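Local coordinates for protein putative branched-chain amino acid ABC transporter (Rhodospirillum rubrum ATCC 11170, PDB 3HUT) that probably binds a branched-chain amino acid or related ligand outside the membrane and delivers it to an ABC transporter for uptake, at residues His281-Arg295 / Leu305-Thr319. Sequence-based numbering, arbitrary orientation.
Sequences HGYDAVGIMLAAVGR and LRDALAATDRYAGVT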
loop_
_atom_site.group_PDB
_atom_site.type_symbol
_atom_site.label_atom_id
_atom_site.label_comp_id
_atom_site.label_asym_id
_atom_site.label_seq_id
_atom_site.Cartn_x
_atom_site.Cartn_y
_atom_site.Cartn_z
ATOM N N HIS A 281 -3.210 -3.213 5.513
ATOM C CA HIS A 281 -2.839 -1.826 5.754
ATOM C C HIS A 281 -3.700 -1.247 6.872
ATOM O O HIS A 281 -3.251 -0.388 7.627
ATOM C CB HIS A 281 -2.987 -1.015 4.464
ATOM C CG HIS A 281 -1.914 -1.296 3.460
ATOM N ND1 HIS A 281 -0.660 -0.723 3.533
ATOM C CD2 HIS A 281 -1.881 -2.133 2.398
ATOM C CE1 HIS A 281 0.094 -1.197 2.558
ATOM N NE2 HIS A 281 -0.622 -2.056 1.855
ATOM N N GLY A 282 -4.935 -1.726 6.981
ATOM C CA GLY A 282 -5.814 -1.254 8.035
ATOM C C GLY A 282 -5.284 -1.773 9.359
ATOM O O GLY A 282 -5.347 -1.092 10.387
ATOM N N TYR A 283 -4.752 -2.992 9.330
ATOM C CA TYR A 283 -4.186 -3.605 10.524
ATOM C C TYR A 283 -2.984 -2.779 10.987
ATOM O O TYR A 283 -2.885 -2.413 12.162
ATOM C CB TYR A 283 -3.736 -5.039 10.219
ATOM C CG TYR A 283 -3.273 -5.820 11.432
ATOM C CD1 TYR A 283 -4.159 -6.141 12.463
ATOM C CD2 TYR A 283 -1.956 -6.270 11.535
ATOM C CE1 TYR A 283 -3.743 -6.898 13.566
ATOM C CE2 TYR A 283 -1.530 -7.023 12.631
ATOM C CZ TYR A 283 -2.429 -7.336 13.642
ATOM O OH TYR A 283 -2.015 -8.088 14.726
ATOM N N ASP A 284 -2.071 -2.490 10.062
ATOM C CA ASP A 284 -0.882 -1.714 10.396
ATOM C C ASP A 284 -1.210 -0.279 10.793
ATOM O O ASP A 284 -0.553 0.293 11.666
ATOM C CB ASP A 284 0.106 -1.695 9.220
ATOM C CG ASP A 284 0.946 -2.958 9.141
ATOM O OD1 ASP A 284 0.790 -3.836 10.017
ATOM O OD2 ASP A 284 1.767 -3.070 8.200
ATOM N N ALA A 285 -2.217 0.308 10.154
ATOM C CA ALA A 285 -2.589 1.680 10.471
ATOM C C ALA A 285 -2.968 1.770 11.946
ATOM O O ALA A 285 -2.474 2.638 12.675
ATOM C CB ALA A 285 -3.752 2.137 9.585
ATOM N N VAL A 286 -3.839 0.867 12.387
ATOM C CA VAL A 286 -4.262 0.852 13.780
ATOM C C VAL A 286 -3.061 0.610 14.700
ATOM O O VAL A 286 -2.895 1.291 15.716
ATOM C CB VAL A 286 -5.334 -0.237 14.024
ATOM C CG1 VAL A 286 -5.631 -0.354 15.508
ATOM C CG2 VAL A 286 -6.612 0.111 13.257
ATOM N N GLY A 287 -2.223 -0.358 14.340
ATOM C CA GLY A 287 -1.051 -0.649 15.146
ATOM C C GLY A 287 -0.085 0.520 15.232
ATOM O O GLY A 287 0.488 0.787 16.288
ATOM N N ILE A 288 0.116 1.212 14.117
ATOM C CA ILE A 288 1.010 2.364 14.098
ATOM C C ILE A 288 0.468 3.440 15.033
ATOM O O ILE A 288 1.217 4.046 15.806
ATOM C CB ILE A 288 1.146 2.941 12.662
ATOM C CG1 ILE A 288 1.950 1.965 11.793
ATOM C CG2 ILE A 288 1.830 4.319 12.703
ATOM C CD1 ILE A 288 2.047 2.346 10.324
HETATM N N MSE A 289 -0.840 3.668 14.957
HETATM C CA MSE A 289 -1.498 4.666 15.796
HETATM C C MSE A 289 -1.379 4.313 17.278
HETATM O O MSE A 289 -0.983 5.147 18.095
HETATM C CB MSE A 289 -2.977 4.774 15.408
HETATM C CG MSE A 289 -3.778 5.787 16.215
HETATM SE SE MSE A 289 -3.230 7.623 15.911
HETATM C CE MSE A 289 -4.248 7.975 14.300
ATOM N N LEU A 290 -1.713 3.073 17.623
ATOM C CA LEU A 290 -1.651 2.627 19.008
ATOM C C LEU A 290 -0.243 2.704 19.588
ATOM O O LEU A 290 -0.059 3.104 20.734
ATOM C CB LEU A 290 -2.199 1.200 19.123
ATOM C CG LEU A 290 -3.705 1.065 18.862
ATOM C CD1 LEU A 290 -4.113 -0.408 18.835
ATOM C CD2 LEU A 290 -4.470 1.815 19.946
ATOM N N ALA A 291 0.756 2.324 18.804
ATOM C CA ALA A 291 2.130 2.388 19.286
ATOM C C ALA A 291 2.472 3.846 19.597
ATOM O O ALA A 291 3.120 4.139 20.599
ATOM C CB ALA A 291 3.090 1.831 18.237
ATOM N N ALA A 292 2.023 4.755 18.738
ATOM C CA ALA A 292 2.281 6.181 18.937
ATOM C C ALA A 292 1.596 6.659 20.221
ATOM O O ALA A 292 2.175 7.421 21.001
ATOM C CB ALA A 292 1.771 6.972 17.737
ATOM N N VAL A 293 0.361 6.217 20.439
ATOM C CA VAL A 293 -0.365 6.593 21.648
ATOM C C VAL A 293 0.406 6.029 22.844
ATOM O O VAL A 293 0.557 6.689 23.872
ATOM C CB VAL A 293 -1.810 6.019 21.658
ATOM C CG1 VAL A 293 -2.510 6.400 22.959
ATOM C CG2 VAL A 293 -2.603 6.555 20.466
ATOM N N GLY A 294 0.897 4.803 22.695
ATOM C CA GLY A 294 1.660 4.175 23.755
ATOM C C GLY A 294 2.859 5.018 24.159
ATOM O O GLY A 294 3.154 5.170 25.347
ATOM N N ARG A 295 3.563 5.565 23.174
ATOM C CA ARG A 295 4.722 6.397 23.469
ATOM C C ARG A 295 4.296 7.738 24.054
ATOM O O ARG A 295 4.977 8.286 24.917
ATOM C CB ARG A 295 5.565 6.615 22.208
ATOM C CG ARG A 295 6.249 5.348 21.709
ATOM C CD ARG A 295 7.302 5.674 20.665
ATOM N NE ARG A 295 6.735 6.225 19.440
ATOM C CZ ARG A 295 6.200 5.494 18.465
ATOM N NH1 ARG A 295 6.153 4.168 18.565
ATOM N NH2 ARG A 295 5.728 6.090 17.378
ATOM N N LEU A 305 0.426 13.472 20.170
ATOM C CA LEU A 305 0.183 12.287 19.361
ATOM C C LEU A 305 0.663 12.529 17.933
ATOM O O LEU A 305 1.149 11.611 17.275
ATOM C CB LEU A 305 -1.306 11.918 19.366
ATOM C CG LEU A 305 -1.704 10.694 18.524
ATOM C CD1 LEU A 305 -0.796 9.508 18.840
ATOM C CD2 LEU A 305 -3.165 10.337 18.808
ATOM N N ARG A 306 0.538 13.762 17.450
ATOM C CA ARG A 306 0.998 14.077 16.095
ATOM C C ARG A 306 2.518 13.889 16.026
ATOM O O ARG A 306 3.038 13.352 15.047
ATOM C CB ARG A 306 0.647 15.517 15.712
ATOM C CG ARG A 306 0.802 15.806 14.212
ATOM C CD ARG A 306 1.466 17.151 13.977
ATOM N NE ARG A 306 2.827 17.177 14.517
ATOM C CZ ARG A 306 3.922 16.837 13.837
ATOM N NH1 ARG A 306 3.835 16.445 12.569
ATOM N NH2 ARG A 306 5.110 16.884 14.430
ATOM N N ASP A 307 3.227 14.337 17.065
ATOM C CA ASP A 307 4.682 14.189 17.106
ATOM C C ASP A 307 5.077 12.718 17.153
ATOM O O ASP A 307 5.975 12.289 16.425
ATOM C CB ASP A 307 5.287 14.900 18.326
ATOM C CG ASP A 307 5.321 16.407 18.170
ATOM O OD1 ASP A 307 5.566 16.890 17.041
ATOM O OD2 ASP A 307 5.123 17.111 19.182
ATOM N N ALA A 308 4.410 11.946 18.009
ATOM C CA ALA A 308 4.712 10.520 18.141
ATOM C C ALA A 308 4.454 9.765 16.839
ATOM O O ALA A 308 5.231 8.883 16.461
ATOM C CB ALA A 308 3.891 9.908 19.272
ATOM N N LEU A 309 3.358 10.099 16.160
ATOM C CA LEU A 309 3.031 9.450 14.890
ATOM C C LEU A 309 4.144 9.727 13.891
ATOM O O LEU A 309 4.612 8.825 13.199
ATOM C CB LEU A 309 1.715 9.991 14.327
ATOM C CG LEU A 309 0.424 9.275 14.717
ATOM C CD1 LEU A 309 -0.767 10.109 14.265
ATOM C CD2 LEU A 309 0.390 7.886 14.071
ATOM N N ALA A 310 4.560 10.988 13.830
ATOM C CA ALA A 310 5.625 11.413 12.929
ATOM C C ALA A 310 6.946 10.711 13.244
ATOM O O ALA A 310 7.815 10.605 12.377
ATOM C CB ALA A 310 5.807 12.920 13.023
ATOM N N ALA A 311 7.089 10.234 14.481
ATOM C CA ALA A 311 8.311 9.545 14.911
ATOM C C ALA A 311 8.420 8.105 14.392
ATOM O O ALA A 311 9.472 7.472 14.515
ATOM C CB ALA A 311 8.402 9.558 16.431
ATOM N N THR A 312 7.335 7.588 13.828
ATOM C CA THR A 312 7.322 6.226 13.285
ATOM C C THR A 312 8.518 6.085 12.351
ATOM O O THR A 312 8.613 6.774 11.338
ATOM C CB THR A 312 6.024 5.953 12.499
ATOM O OG1 THR A 312 4.897 6.190 13.351
ATOM C CG2 THR A 312 5.988 4.507 12.017
ATOM N N ASP A 313 9.425 5.177 12.684
ATOM C CA ASP A 313 10.636 5.031 11.896
ATOM C C ASP A 313 10.979 3.611 11.461
ATOM O O ASP A 313 11.556 3.408 10.402
ATOM C CB ASP A 313 11.801 5.594 12.715
ATOM C CG ASP A 313 13.087 5.723 11.913
ATOM O OD1 ASP A 313 13.181 6.653 11.099
ATOM O OD2 ASP A 313 13.982 4.888 12.104
ATOM N N ARG A 314 10.606 2.634 12.274
ATOM C CA ARG A 314 10.951 1.248 12.016
ATOM C C ARG A 314 9.823 0.310 12.470
ATOM O O ARG A 314 10.065 -0.722 13.081
ATOM C CB ARG A 314 12.267 0.977 12.768
ATOM C CG ARG A 314 12.717 -0.452 12.945
ATOM C CD ARG A 314 13.768 -0.878 11.922
ATOM N NE ARG A 314 14.291 -2.218 12.215
ATOM C CZ ARG A 314 13.545 -3.234 12.642
ATOM N NH1 ARG A 314 12.242 -3.072 12.838
ATOM N NH2 ARG A 314 14.097 -4.418 12.865
ATOM N N TYR A 315 8.586 0.675 12.161
ATOM C CA TYR A 315 7.435 -0.134 12.549
ATOM C C TYR A 315 7.439 -1.492 11.850
ATOM O O TYR A 315 7.447 -1.560 10.628
ATOM C CB TYR A 315 6.137 0.602 12.211
ATOM C CG TYR A 315 4.902 -0.100 12.727
ATOM C CD1 TYR A 315 4.531 -0.002 14.067
ATOM C CD2 TYR A 315 4.128 -0.903 11.883
ATOM C CE1 TYR A 315 3.415 -0.693 14.561
ATOM C CE2 TYR A 315 3.012 -1.596 12.365
ATOM C CZ TYR A 315 2.665 -1.486 13.706
ATOM O OH TYR A 315 1.582 -2.178 14.188
ATOM N N ALA A 316 7.403 -2.567 12.632
ATOM C CA ALA A 316 7.406 -3.919 12.081
ATOM C C ALA A 316 5.990 -4.350 11.705
ATOM O O ALA A 316 5.378 -5.162 12.390
ATOM C CB ALA A 316 7.994 -4.892 13.098
ATOM N N GLY A 317 5.469 -3.801 10.615
ATOM C CA GLY A 317 4.114 -4.135 10.202
ATOM C C GLY A 317 4.011 -5.376 9.340
ATOM O O GLY A 317 5.023 -5.920 8.889
ATOM N N VAL A 318 2.782 -5.834 9.117
ATOM C CA VAL A 318 2.563 -7.003 8.279
ATOM C C VAL A 318 2.732 -6.589 6.824
ATOM O O VAL A 318 2.810 -7.435 5.935
ATOM C CB VAL A 318 1.155 -7.602 8.499
ATOM C CG1 VAL A 318 0.992 -7.988 9.962
ATOM C CG2 VAL A 318 0.080 -6.607 8.085
ATOM N N THR A 319 2.793 -5.277 6.593
ATOM C CA THR A 319 2.977 -4.746 5.247
ATOM C C THR A 319 4.442 -4.363 5.060
ATOM O O THR A 319 4.798 -3.712 4.080
ATOM C CB THR A 319 2.079 -3.504 4.976
ATOM O OG1 THR A 319 2.472 -2.412 5.821
ATOM C CG2 THR A 319 0.614 -3.841 5.233
HETATM O O HOH W 1 0.770 -4.167 12.696
HETATM O O HOH W 2 3.986 4.481 15.416
#
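The carboxylate of D284 faces the backbone at G317-T319 and grips it through both oxygens. OD1 takes the N-H of V318 on its syn lone pair (3.0 Å, N-H...O 158°), while OD2 receives the hydroxyl OG1 of T319 on its anti lone pair at 2.6 Å and the T319 N-H on its syn side, 23° out of the carboxylate plane. A leucine in place of D284 would probably leave the amides of V318 and T319 and the T319 hydroxyl without the acceptor they share. T319 CG2, anti to its carbonyl carbon, is thereby set over the centre of the H281 ring, a CH-pi contact at 3.8 Å from the centroid. Within the type I periplasmic binding protein fold, helix 277-296 packs on the five-stranded parallel sheet of one lobe, and the chain returns across it through helix 302-310 and then runs roughly antiparallel to it in strand 315-317. The ring of Y315 lies with one face on I288 CG1, 3.6 Å from the centroid and 11° off the normal; a water joins its OH to D284 OD1. Farther along, A292 CB meets A308 CB at 3.9 Å, and M289 SE, brought round by bends at chi2 and chi3, packs against L305 CD2 and L309 CD1. R295 NH2 donates to A308 O at 3.0 Å, the acceptor lying in the guanidinium plane, and a second water links the same nitrogen to I288 O and T312 OG1.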